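L-amino acid deaminase (Proteus vulgaris, PDB 5I39) probably catalyses the FAD-dependent oxidative deamination of L-amino acids, as a membrane-bound flavoprotein oxidoreductase. Local coordinates at residues A[38-43]-A[59-64]; A[262-267]-A[293-298]. All blocks are in the same frame, centred on the assembly; numbering follows the deposited sequence. Where two conformers were deposited one is given.

Contact 1: A[38-43]-A[59-64]. With FAD (flavin-adenine dinucleotide), chain B.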
ATOM      1  N   ALA A  38      23.947  12.889   3.434  1.00 12.48           N
ATOM      2  CA  ALA A  38      22.698  13.096   2.693  1.00 12.33           C
ATOM      3  C   ALA A  38      21.808  14.037   3.487  1.00 11.62           C
ATOM      4  O   ALA A  38      21.810  13.997   4.716  1.00 11.66           O
ATOM      5  CB  ALA A  38      21.985  11.776   2.455  1.00 12.81           C
ATOM      6  N   ASP A  39      21.047  14.884   2.798  1.00 11.25           N
ATOM      7  CA  ASP A  39      20.153  15.814   3.494  1.00 10.94           C
ATOM      8  C   ASP A  39      19.093  15.072   4.308  1.00 10.38           C
ATOM      9  O   ASP A  39      18.730  15.515   5.393  1.00 10.66           O
ATOM     10  CB  ASP A  39      19.463  16.779   2.525  1.00 11.49           C
ATOM     11  CG  ASP A  39      20.425  17.705   1.810  1.00 12.26           C
ATOM     12  OD1 ASP A  39      21.564  17.902   2.284  1.00 13.65           O
ATOM     13  OD2 ASP A  39      20.014  18.236   0.754  1.00 12.76           O
ATOM     14  N   VAL A  40      18.603  13.953   3.776  1.00  9.96           N
ATOM     15  CA  VAL A  40      17.689  13.065   4.499  1.00  9.90           C
ATOM     16  C   VAL A  40      18.128  11.628   4.257  1.00  9.60           C
ATOM     17  O   VAL A  40      18.444  11.260   3.125  1.00 10.01           O
ATOM     18  CB  VAL A  40      16.221  13.209   4.031  1.00 10.10           C
ATOM     19  CG1 VAL A  40      15.288  12.384   4.916  1.00  9.77           C
ATOM     20  CG2 VAL A  40      15.786  14.666   4.024  1.00 10.49           C
ATOM     21  N   VAL A  41      18.143  10.825   5.322  1.00  9.14           N
ATOM     22  CA  VAL A  41      18.323   9.381   5.198  1.00  9.20           C
ATOM     23  C   VAL A  41      16.997   8.703   5.526  1.00  9.05           C
ATOM     24  O   VAL A  41      16.388   8.972   6.562  1.00  9.31           O
ATOM     25  CB  VAL A  41      19.462   8.855   6.092  1.00  9.85           C
ATOM     26  CG1 VAL A  41      19.565   7.334   6.011  1.00 10.47           C
ATOM     27  CG2 VAL A  41      20.778   9.492   5.667  1.00 10.27           C
ATOM     28  N   VAL A  42      16.560   7.832   4.622  1.00  8.79           N
ATOM     29  CA  VAL A  42      15.320   7.083   4.769  1.00  8.85           C
ATOM     30  C   VAL A  42      15.682   5.634   5.076  1.00  8.95           C
ATOM     31  O   VAL A  42      16.491   5.030   4.376  1.00  9.51           O
ATOM     32  CB  VAL A  42      14.489   7.166   3.474  1.00  9.01           C
ATOM     33  CG1 VAL A  42      13.233   6.304   3.556  1.00  9.30           C
ATOM     34  CG2 VAL A  42      14.116   8.607   3.158  1.00  9.40           C
ATOM     35  N   VAL A  43      15.084   5.100   6.136  1.00  8.52           N
ATOM     36  CA  VAL A  43      15.248   3.697   6.504  1.00  8.57           C
ATOM     37  C   VAL A  43      14.105   2.902   5.877  1.00  8.24           C
ATOM     38  O   VAL A  43      12.951   3.021   6.304  1.00  8.45           O
ATOM     39  CB  VAL A  43      15.249   3.522   8.037  1.00  9.07           C
ATOM     40  CG1 VAL A  43      15.401   2.055   8.419  1.00  9.45           C
ATOM     41  CG2 VAL A  43      16.360   4.354   8.666  1.00  9.91           C
ATOM     42  N   ARG A  59      11.508  18.673  -3.345  1.00  9.50           N
ATOM     43  CA  ARG A  59      11.742  19.857  -2.515  1.00 10.21           C
ATOM     44  C   ARG A  59      13.202  20.334  -2.496  1.00 11.10           C
ATOM     45  O   ARG A  59      13.535  21.265  -1.765  1.00 13.40           O
ATOM     46  CB  ARG A  59      11.268  19.586  -1.086  1.00 10.42           C
ATOM     47  CG  ARG A  59       9.812  19.190  -1.000  1.00 10.61           C
ATOM     48  CD  ARG A  59       9.368  19.023   0.437  1.00 11.16           C
ATOM     49  NE  ARG A  59       8.096  18.301   0.511  1.00 11.58           N
ATOM     50  CZ  ARG A  59       7.108  18.518   1.386  1.00 11.09           C
ATOM     51  NH1 ARG A  59       7.171  19.483   2.307  1.00 11.49           N
ATOM     52  NH2 ARG A  59       6.023  17.755   1.328  1.00 11.53           N
ATOM     53  N   GLY A  60      14.067  19.710  -3.294  1.00 10.76           N
ATOM     54  CA  GLY A  60      15.458  20.137  -3.440  1.00 11.60           C
ATOM     55  C   GLY A  60      16.445  19.489  -2.487  1.00 11.77           C
ATOM     56  O   GLY A  60      17.584  19.941  -2.385  1.00 13.72           O
ATOM     57  N   LEU A  61      16.029  18.426  -1.800  1.00 10.93           N
ATOM     58  CA  LEU A  61      16.876  17.752  -0.813  1.00 10.97           C
ATOM     59  C   LEU A  61      17.508  16.502  -1.404  1.00 10.89           C
ATOM     60  O   LEU A  61      16.863  15.778  -2.157  1.00 11.32           O
ATOM     61  CB  LEU A  61      16.044  17.372   0.410  1.00 11.70           C
ATOM     62  CG  LEU A  61      15.411  18.557   1.145  1.00 12.99           C
ATOM     63  CD1 LEU A  61      14.340  18.086   2.114  1.00 13.85           C
ATOM     64  CD2 LEU A  61      16.464  19.385   1.866  1.00 14.53           C
ATOM     65  N   SER A  62      18.771  16.252  -1.069  1.00 10.65           N
ATOM     66  CA  SER A  62      19.399  14.974  -1.401  1.00 10.61           C
ATOM     67  C   SER A  62      18.885  13.891  -0.450  1.00 10.40           C
ATOM     68  O   SER A  62      18.684  14.134   0.748  1.00 10.25           O
ATOM     69  CB  SER A  62      20.918  15.070  -1.336  1.00 11.37           C
ATOM     70  OG  SER A  62      21.353  15.378  -0.028  1.00 11.67           O
ATOM     71  N   VAL A  63      18.663  12.700  -0.996  1.00  9.83           N
ATOM     72  CA  VAL A  63      18.091  11.601  -0.222  1.00  9.58           C
ATOM     73  C   VAL A  63      18.854  10.317  -0.485  1.00  9.35           C
ATOM     74  O   VAL A  63      19.131   9.970  -1.634  1.00  9.95           O
ATOM     75  CB  VAL A  63      16.598  11.372  -0.542  1.00 10.01           C
ATOM     76  CG1 VAL A  63      16.026  10.266   0.335  1.00 10.24           C
ATOM     77  CG2 VAL A  63      15.794  12.651  -0.345  1.00 10.22           C
ATOM     78  N   VAL A  64      19.176   9.620   0.602  1.00  9.50           N
ATOM     79  CA  VAL A  64      19.691   8.263   0.550  1.00  9.64           C
ATOM     80  C   VAL A  64      18.713   7.361   1.290  1.00  9.46           C
ATOM     81  O   VAL A  64      18.310   7.670   2.410  1.00  9.81           O
ATOM     82  CB  VAL A  64      21.096   8.164   1.185  1.00 10.14           C
ATOM     83  CG1 VAL A  64      21.508   6.715   1.429  1.00 10.86           C
ATOM     84  CG2 VAL A  64      22.121   8.846   0.292  1.00 10.61           C
TER
HETATM   85  PA  FAD B 501       7.621  -2.596   3.338  1.00  8.44           P
HETATM   86  O1A FAD B 501       7.596  -3.911   4.124  1.00  9.40           O
HETATM   87  O2A FAD B 501       7.239  -2.736   1.876  1.00  8.55           O
HETATM   88  O5B FAD B 501       9.067  -1.934   3.342  1.00  8.65           O
HETATM   89  C5B FAD B 501       9.802  -1.686   4.532  1.00  9.00           C
HETATM   90  C4B FAD B 501      11.254  -1.939   4.174  1.00  9.26           C
HETATM   91  O4B FAD B 501      12.080  -1.544   5.288  1.00  9.35           O
HETATM   92  C3B FAD B 501      11.531  -3.421   3.917  1.00  9.27           C
HETATM   93  O3B FAD B 501      11.990  -3.600   2.577  1.00  9.19           O
HETATM   94  C2B FAD B 501      12.572  -3.763   4.993  1.00  9.48           C
HETATM   95  O2B FAD B 501      13.533  -4.749   4.570  1.00  9.44           O
HETATM   96  C1B FAD B 501      13.193  -2.412   5.298  1.00  9.50           C
HETATM   97  N9A FAD B 501      13.812  -2.279   6.621  1.00  9.61           N
HETATM   98  C8A FAD B 501      13.267  -2.574   7.784  1.00  9.95           C
HETATM   99  N7A FAD B 501      14.086  -2.276   8.814  1.00 10.19           N
HETATM  100  C5A FAD B 501      15.180  -1.785   8.247  1.00  9.81           C
HETATM  101  C6A FAD B 501      16.460  -1.275   8.730  1.00  9.91           C
HETATM  102  N6A FAD B 501      16.727  -1.244  10.051  1.00 10.37           N
HETATM  103  N1A FAD B 501      17.361  -0.834   7.830  1.00  9.86           N
HETATM  104  C2A FAD B 501      17.101  -0.838   6.516  1.00  9.92           C
HETATM  105  N3A FAD B 501      15.964  -1.309   5.993  1.00  9.89           N
HETATM  106  C4A FAD B 501      15.007  -1.770   6.810  1.00  9.75           C
HETATM  107  N1  FAD B 501      -2.328  -1.969   0.701  1.00  9.02           N
HETATM  108  C2  FAD B 501      -3.182  -1.453  -0.189  1.00  8.86           C
HETATM  109  O2  FAD B 501      -3.216  -0.216  -0.315  1.00  8.78           O
HETATM  110  N3  FAD B 501      -3.989  -2.255  -0.927  1.00  8.78           N
HETATM  111  C4  FAD B 501      -4.028  -3.588  -0.821  1.00  8.97           C
HETATM  112  O4  FAD B 501      -4.762  -4.259  -1.532  1.00  8.91           O
HETATM  113  C4X FAD B 501      -3.136  -4.235   0.151  1.00  9.35           C
HETATM  114  N5  FAD B 501      -3.128  -5.575   0.384  1.00  9.57           N
HETATM  115  C5X FAD B 501      -2.172  -6.114   1.148  1.00  9.73           C
HETATM  116  C6  FAD B 501      -2.004  -7.498   1.230  1.00  9.99           C
HETATM  117  C7  FAD B 501      -0.976  -8.074   1.971  1.00  9.97           C
HETATM  118  C7M FAD B 501      -0.788  -9.574   1.998  1.00 10.31           C
HETATM  119  C8  FAD B 501      -0.045  -7.209   2.711  1.00 10.07           C
HETATM  120  C8M FAD B 501       1.109  -7.778   3.501  1.00 10.78           C
HETATM  121  C9  FAD B 501      -0.225  -5.826   2.649  1.00  9.78           C
HETATM  122  C9A FAD B 501      -1.248  -5.249   1.905  1.00  9.36           C
HETATM  123  N10 FAD B 501      -1.426  -3.861   1.846  1.00  9.06           N
HETATM  124  C10 FAD B 501      -2.274  -3.299   0.895  1.00  9.12           C
HETATM  125  C1' FAD B 501      -0.604  -2.964   2.633  1.00  8.82           C
HETATM  126  C2' FAD B 501       0.613  -2.476   1.930  1.00  8.75           C
HETATM  127  O2' FAD B 501       1.190  -3.556   1.202  1.00  8.78           O
HETATM  128  C3' FAD B 501       1.563  -1.941   2.997  1.00  8.58           C
HETATM  129  O3' FAD B 501       0.887  -1.015   3.888  1.00  8.36           O
HETATM  130  C4' FAD B 501       2.760  -1.222   2.421  1.00  8.46           C
HETATM  131  O4' FAD B 501       3.393  -2.038   1.418  1.00  8.40           O
HETATM  132  C5' FAD B 501       3.748  -0.909   3.529  1.00  8.42           C
HETATM  133  O5' FAD B 501       4.872  -0.285   2.906  1.00  8.18           O
HETATM  134  P   FAD B 501       6.212  -0.044   3.783  1.00  8.24           P
HETATM  135  O1P FAD B 501       7.181   0.676   2.896  1.00  8.32           O
HETATM  136  O2P FAD B 501       5.834   0.536   5.130  1.00  8.60           O
HETATM  137  O3P FAD B 501       6.693  -1.554   4.140  1.00  8.52           O

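Contact 2: A[262-267]-A[293-298]. With FAD (flavin-adenine dinucleotide), chain B.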
ATOM      1  N   SER A 262      -2.959 -14.145   3.370  1.00 12.53           N
ATOM      2  CA  SER A 262      -2.558 -14.954   2.218  0.60 12.54           C
ATOM      3  C   SER A 262      -3.078 -14.345   0.922  1.00 11.66           C
ATOM      4  O   SER A 262      -4.075 -13.615   0.920  1.00 11.83           O
ATOM      5  CB  SER A 262      -3.068 -16.389   2.360  0.60 13.72           C
ATOM      6  OG  SER A 262      -2.349 -17.084   3.363  0.60 15.74           O
ATOM      7  N   GLN A 263      -2.384 -14.652  -0.172  1.00 10.91           N
ATOM      8  CA  GLN A 263      -2.708 -14.145  -1.503  1.00 10.44           C
ATOM      9  C   GLN A 263      -2.472 -15.221  -2.542  1.00 10.55           C
ATOM     10  O   GLN A 263      -1.590 -16.070  -2.381  1.00 11.25           O
ATOM     11  CB  GLN A 263      -1.827 -12.946  -1.846  1.00 10.53           C
ATOM     12  CG  GLN A 263      -1.986 -11.741  -0.943  1.00 10.96           C
ATOM     13  CD  GLN A 263      -3.383 -11.152  -0.952  1.00 11.36           C
ATOM     14  OE1 GLN A 263      -4.153 -11.300  -1.903  1.00 12.35           O
ATOM     15  NE2 GLN A 263      -3.720 -10.481   0.111  1.00 10.84           N
ATOM     16  N   GLN A 264      -3.260 -15.166  -3.610  1.00 10.14           N
ATOM     17  CA  GLN A 264      -3.148 -16.088  -4.733  1.00 10.35           C
ATOM     18  C   GLN A 264      -3.220 -15.312  -6.038  1.00  9.97           C
ATOM     19  O   GLN A 264      -3.787 -14.217  -6.093  1.00  9.84           O
ATOM     20  CB  GLN A 264      -4.278 -17.112  -4.696  1.00 11.31           C
ATOM     21  CG  GLN A 264      -4.286 -17.965  -3.442  1.00 12.31           C
ATOM     22  CD  GLN A 264      -5.589 -18.712  -3.256  1.00 13.51           C
ATOM     23  OE1 GLN A 264      -6.661 -18.109  -3.242  1.00 14.33           O
ATOM     24  NE2 GLN A 264      -5.505 -20.025  -3.088  1.00 14.84           N
ATOM     25  N   LEU A 265      -2.628 -15.882  -7.082  1.00 10.21           N
ATOM     26  CA  LEU A 265      -2.687 -15.318  -8.422  1.00 10.30           C
ATOM     27  C   LEU A 265      -3.030 -16.450  -9.373  1.00 10.55           C
ATOM     28  O   LEU A 265      -2.352 -17.480  -9.368  1.00 11.51           O
ATOM     29  CB  LEU A 265      -1.353 -14.675  -8.809  1.00 11.08           C
ATOM     30  CG  LEU A 265      -1.299 -14.003 -10.190  1.00 11.73           C
ATOM     31  CD1 LEU A 265      -2.228 -12.803 -10.255  1.00 11.84           C
ATOM     32  CD2 LEU A 265       0.120 -13.587 -10.545  1.00 12.94           C
ATOM     33  N   ILE A 266      -4.079 -16.262 -10.171  1.00 10.52           N
ATOM     34  CA  ILE A 266      -4.517 -17.265 -11.141  1.00 10.87           C
ATOM     35  C   ILE A 266      -4.533 -16.681 -12.546  1.00 11.14           C
ATOM     36  O   ILE A 266      -4.619 -15.462 -12.732  1.00 11.17           O
ATOM     37  CB  ILE A 266      -5.895 -17.874 -10.771  1.00 11.35           C
ATOM     38  CG1 ILE A 266      -7.025 -16.834 -10.847  1.00 11.84           C
ATOM     39  CG2 ILE A 266      -5.815 -18.515  -9.388  1.00 12.02           C
ATOM     40  CD1 ILE A 266      -8.413 -17.411 -10.651  1.00 12.37           C
ATOM     41  N   SER A 267      -4.454 -17.561 -13.538  1.00 12.01           N
ATOM     42  CA  SER A 267      -4.507 -17.136 -14.927  1.00 13.27           C
ATOM     43  C   SER A 267      -5.912 -16.674 -15.295  1.00 13.69           C
ATOM     44  O   SER A 267      -6.895 -16.986 -14.613  1.00 13.68           O
ATOM     45  CB  SER A 267      -4.031 -18.245 -15.868  1.00 14.13           C
ATOM     46  OG  SER A 267      -4.870 -19.384 -15.812  1.00 15.31           O
ATOM     47  N   TYR A 293      -5.638 -12.791 -12.505  1.00  9.78           N
ATOM     48  CA  TYR A 293      -6.522 -12.410 -11.402  1.00  9.76           C
ATOM     49  C   TYR A 293      -5.906 -12.695 -10.046  1.00  9.37           C
ATOM     50  O   TYR A 293      -5.538 -13.837  -9.742  1.00 10.39           O
ATOM     51  CB  TYR A 293      -7.868 -13.131 -11.500  1.00 10.15           C
ATOM     52  CG  TYR A 293      -8.809 -12.504 -12.496  1.00 10.25           C
ATOM     53  CD1 TYR A 293      -8.649 -12.717 -13.862  1.00 10.46           C
ATOM     54  CD2 TYR A 293      -9.856 -11.682 -12.076  1.00 10.22           C
ATOM     55  CE1 TYR A 293      -9.506 -12.137 -14.786  1.00 10.77           C
ATOM     56  CE2 TYR A 293     -10.720 -11.097 -12.990  1.00 10.48           C
ATOM     57  CZ  TYR A 293     -10.541 -11.326 -14.343  1.00 10.53           C
ATOM     58  OH  TYR A 293     -11.398 -10.744 -15.246  1.00 11.17           O
ATOM     59  N   ALA A 294      -5.825 -11.649  -9.233  1.00  9.10           N
ATOM     60  CA  ALA A 294      -5.509 -11.779  -7.825  1.00  9.03           C
ATOM     61  C   ALA A 294      -6.756 -12.249  -7.085  1.00  9.13           C
ATOM     62  O   ALA A 294      -7.864 -11.818  -7.388  1.00  9.26           O
ATOM     63  CB  ALA A 294      -5.040 -10.445  -7.278  1.00  8.93           C
ATOM     64  N   THR A 295      -6.568 -13.142  -6.121  1.00  9.79           N
ATOM     65  CA  THR A 295      -7.666 -13.631  -5.285  1.00 10.79           C
ATOM     66  C   THR A 295      -7.109 -14.134  -3.959  1.00 12.19           C
ATOM     67  O   THR A 295      -5.917 -14.357  -3.830  1.00 12.34           O
ATOM     68  CB  THR A 295      -8.469 -14.752  -5.997  1.00 10.87           C
ATOM     69  OG1 THR A 295      -9.549 -15.195  -5.165  1.00 11.78           O
ATOM     70  CG2 THR A 295      -7.586 -15.947  -6.349  1.00 11.29           C
ATOM     71  N   SER A 296      -7.990 -14.332  -2.987  1.00 14.15           N
ATOM     72  CA  SER A 296      -7.606 -14.855  -1.671  1.00 15.05           C
ATOM     73  C   SER A 296      -8.859 -15.155  -0.860  1.00 15.80           C
ATOM     74  O   SER A 296      -9.877 -14.517  -1.084  1.00 14.34           O
ATOM     75  CB  SER A 296      -6.752 -13.826  -0.926  1.00 15.94           C
ATOM     76  OG  SER A 296      -6.650 -14.108   0.457  1.00 16.71           O
ATOM     77  N   PRO A 297      -8.792 -16.114   0.090  1.00 16.77           N
ATOM     78  CA  PRO A 297      -9.952 -16.324   0.974  1.00 17.37           C
ATOM     79  C   PRO A 297     -10.292 -15.139   1.893  1.00 18.60           C
ATOM     80  O   PRO A 297     -11.422 -15.048   2.365  1.00 18.34           O
ATOM     81  CB  PRO A 297      -9.549 -17.547   1.808  1.00 18.04           C
ATOM     82  CG  PRO A 297      -8.065 -17.620   1.709  1.00 17.57           C
ATOM     83  CD  PRO A 297      -7.730 -17.106   0.343  1.00 16.02           C
ATOM     84  N   ARG A 298      -9.322 -14.263   2.156  1.00 18.13           N
ATOM     85  CA  ARG A 298      -9.549 -13.053   2.950  1.00 18.91           C
ATOM     86  C   ARG A 298      -8.524 -11.987   2.558  1.00 22.07           C
ATOM     87  O   ARG A 298      -7.317 -12.233   2.624  1.00 18.59           O
ATOM     88  CB  ARG A 298      -9.440 -13.371   4.443  1.00 17.09           C
ATOM     89  CG  ARG A 298      -9.908 -12.246   5.352  1.00 13.75           C
ATOM     90  CD  ARG A 298      -9.626 -12.537   6.820  1.00 27.14           C
ATOM     91  NE  ARG A 298     -10.490 -13.588   7.369  1.00 33.38           N
ATOM     92  CZ  ARG A 298     -11.675 -13.406   7.962  1.00 40.25           C
ATOM     93  NH1 ARG A 298     -12.209 -12.191   8.111  1.00 42.94           N
ATOM     94  NH2 ARG A 298     -12.345 -14.464   8.414  1.00 43.00           N
TER
HETATM   95  PA  FAD B 501       7.621  -2.596   3.338  1.00  8.44           P
HETATM   96  O1A FAD B 501       7.596  -3.911   4.124  1.00  9.40           O
HETATM   97  O2A FAD B 501       7.239  -2.736   1.876  1.00  8.55           O
HETATM   98  O5B FAD B 501       9.067  -1.934   3.342  1.00  8.65           O
HETATM   99  C5B FAD B 501       9.802  -1.686   4.532  1.00  9.00           C
HETATM  100  C4B FAD B 501      11.254  -1.939   4.174  1.00  9.26           C
HETATM  101  O4B FAD B 501      12.080  -1.544   5.288  1.00  9.35           O
HETATM  102  C3B FAD B 501      11.531  -3.421   3.917  1.00  9.27           C
HETATM  103  O3B FAD B 501      11.990  -3.600   2.577  1.00  9.19           O
HETATM  104  C2B FAD B 501      12.572  -3.763   4.993  1.00  9.48           C
HETATM  105  O2B FAD B 501      13.533  -4.749   4.570  1.00  9.44           O
HETATM  106  C1B FAD B 501      13.193  -2.412   5.298  1.00  9.50           C
HETATM  107  N9A FAD B 501      13.812  -2.279   6.621  1.00  9.61           N
HETATM  108  C8A FAD B 501      13.267  -2.574   7.784  1.00  9.95           C
HETATM  109  N7A FAD B 501      14.086  -2.276   8.814  1.00 10.19           N
HETATM  110  C5A FAD B 501      15.180  -1.785   8.247  1.00  9.81           C
HETATM  111  C6A FAD B 501      16.460  -1.275   8.730  1.00  9.91           C
HETATM  112  N6A FAD B 501      16.727  -1.244  10.051  1.00 10.37           N
HETATM  113  N1A FAD B 501      17.361  -0.834   7.830  1.00  9.86           N
HETATM  114  C2A FAD B 501      17.101  -0.838   6.516  1.00  9.92           C
HETATM  115  N3A FAD B 501      15.964  -1.309   5.993  1.00  9.89           N
HETATM  116  C4A FAD B 501      15.007  -1.770   6.810  1.00  9.75           C
HETATM  117  N1  FAD B 501      -2.328  -1.969   0.701  1.00  9.02           N
HETATM  118  C2  FAD B 501      -3.182  -1.453  -0.189  1.00  8.86           C
HETATM  119  O2  FAD B 501      -3.216  -0.216  -0.315  1.00  8.78           O
HETATM  120  N3  FAD B 501      -3.989  -2.255  -0.927  1.00  8.78           N
HETATM  121  C4  FAD B 501      -4.028  -3.588  -0.821  1.00  8.97           C
HETATM  122  O4  FAD B 501      -4.762  -4.259  -1.532  1.00  8.91           O
HETATM  123  C4X FAD B 501      -3.136  -4.235   0.151  1.00  9.35           C
HETATM  124  N5  FAD B 501      -3.128  -5.575   0.384  1.00  9.57           N
HETATM  125  C5X FAD B 501      -2.172  -6.114   1.148  1.00  9.73           C
HETATM  126  C6  FAD B 501      -2.004  -7.498   1.230  1.00  9.99           C
HETATM  127  C7  FAD B 501      -0.976  -8.074   1.971  1.00  9.97           C
HETATM  128  C7M FAD B 501      -0.788  -9.574   1.998  1.00 10.31           C
HETATM  129  C8  FAD B 501      -0.045  -7.209   2.711  1.00 10.07           C
HETATM  130  C8M FAD B 501       1.109  -7.778   3.501  1.00 10.78           C
HETATM  131  C9  FAD B 501      -0.225  -5.826   2.649  1.00  9.78           C
HETATM  132  C9A FAD B 501      -1.248  -5.249   1.905  1.00  9.36           C
HETATM  133  N10 FAD B 501      -1.426  -3.861   1.846  1.00  9.06           N
HETATM  134  C10 FAD B 501      -2.274  -3.299   0.895  1.00  9.12           C
HETATM  135  C1' FAD B 501      -0.604  -2.964   2.633  1.00  8.82           C
HETATM  136  C2' FAD B 501       0.613  -2.476   1.930  1.00  8.75           C
HETATM  137  O2' FAD B 501       1.190  -3.556   1.202  1.00  8.78           O
HETATM  138  C3' FAD B 501       1.563  -1.941   2.997  1.00  8.58           C
HETATM  139  O3' FAD B 501       0.887  -1.015   3.888  1.00  8.36           O
HETATM  140  C4' FAD B 501       2.760  -1.222   2.421  1.00  8.46           C
HETATM  141  O4' FAD B 501       3.393  -2.038   1.418  1.00  8.40           O
HETATM  142  C5' FAD B 501       3.748  -0.909   3.529  1.00  8.42           C
HETATM  143  O5' FAD B 501       4.872  -0.285   2.906  1.00  8.18           O
HETATM  144  P   FAD B 501       6.212  -0.044   3.783  1.00  8.24           P
HETATM  145  O1P FAD B 501       7.181   0.676   2.896  1.00  8.32           O
HETATM  146  O2P FAD B 501       5.834   0.536   5.130  1.00  8.60           O
HETATM  147  O3P FAD B 501       6.693  -1.554   4.140  1.00  8.52           O
HETATM  148  O   HOH W   1      -5.776 -14.518   3.736  1.00 18.77           O
HETATM  149  O   HOH W   2      -9.387 -17.565  -3.578  1.00 16.34           O

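Contact 1: A[38-43]-A[59-64]
V42 and V63 meet through one methyl each, CG2 of V42 lying 3.8 Å from CG1 of V63 as the two side chains cross obliquely. The same face of the sheet carries V40, whose CG2 reaches the CD1 methyl of L61 at a looser 4.2 Å. On the other face, A38 CB presses on V64 CG2 at 3.6 Å, an alanine being small enough for this close approach. Valine, branched at CB, suits extended strands with buried faces.

Between the faces runs parallel pairing: V40 N donates to S62 O, V40 O accepts from V64 N, and V42 N reaches V64 O at 2.8 Å. Outward, where the regular strand begins, side chains take over the pairing. D39 N donates to S62 OG (2.9 Å), and S62 N returns a bond to D39 OD2 (3.0 Å), arriving 44° above the carboxylate plane. A chi1 of 63° sets S62 OG between its own N and carbonyl carbon, within range of D39 N. Behind L61, G60 closes helix 47-58 in a Schellman motif; its positive phi (91°) favours glycine.

The segments frame a beta-alpha-beta crossover, strand 40-43, helix 47-58, strand 63-66, as in Rossmann-type dinucleotide folds, and V43 CG1 touches the FAD adenine. V40 and V63 pack under helix 47-58, V40 also meets L391 of helix 376-392, and A38, V41 and V64 lie against I230 of strand 228-231.

Contact 2: A[262-267]-A[293-298]
I266 and Y293, with Q264 and T295, are the hydrogen-bonded pairs of an antiparallel contact between strands 257-266 and 293-295, buried in a large mixed sheet beside the flavin. I266 N donates to Y293 O, and Y293 N returns to I266 O, both 2.9 Å and nearly straight. The Q264-T295 pair is less regular: the Q264 N-H is bent at T295 O (138°), while the T295 N-H points straight but meets Q264 O from 40° above its carbonyl plane. In the non-hydrogen-bonded pair between them, L265 faces A294, and L265 CD1 bends over to lie 3.5 Å from Y293 O.

A chi1 of 66° places I266 CG1 between its N and carbonyl carbon, 3.9 Å from Y293 CB. The tyrosine ring then leads away to meet F335 edge-to-face, its OH bound to G274 N. In DAO-family enzymes such a mixed sheet typically belongs to the substrate-binding part, facing the Rossmann-type FAD-binding part. From this sheet Q263 reaches the cofactor, its CG 3.8 Å from the flavin methyl C7M. Helix 318-331 covers the opposite face, where L325 touches both Q264 and I266.

The polar ends of Q264 and T295 have several partners each. One water donates to Q264 OE1 and to T295 OG1; F284 O also bonds that hydroxyl, while Q264 NE2 is held by Q343 OE1 and L321 O. Next, S296 turns its hydroxyl across, OG lying 2.7 Å from S262 O and 2.9 Å from R298 O, its one proton able to serve either. A second water accepts from S262 N and donates to R298 O.

Both contacts are mostly buried strand pairings that touch FAD, but they lie on opposite sides of the chain's centre, their own centres about 37 Å apart, and share no strand. Contact 1 is parallel and reaches the adenine end through V43; contact 2 is antiparallel and reaches the isoalloxazine through Q263. Their chemistry follows their surroundings. Valines fill contact 1, packed between a helix and a second sheet, with polar D39 and S62 confined to its partly exposed start. Contact 2 buries glutamine, serine and threonine among its apolar residues, supplying them with waters and with partners from neighbouring strands and helix 318-331, while exposed R298 marks its end.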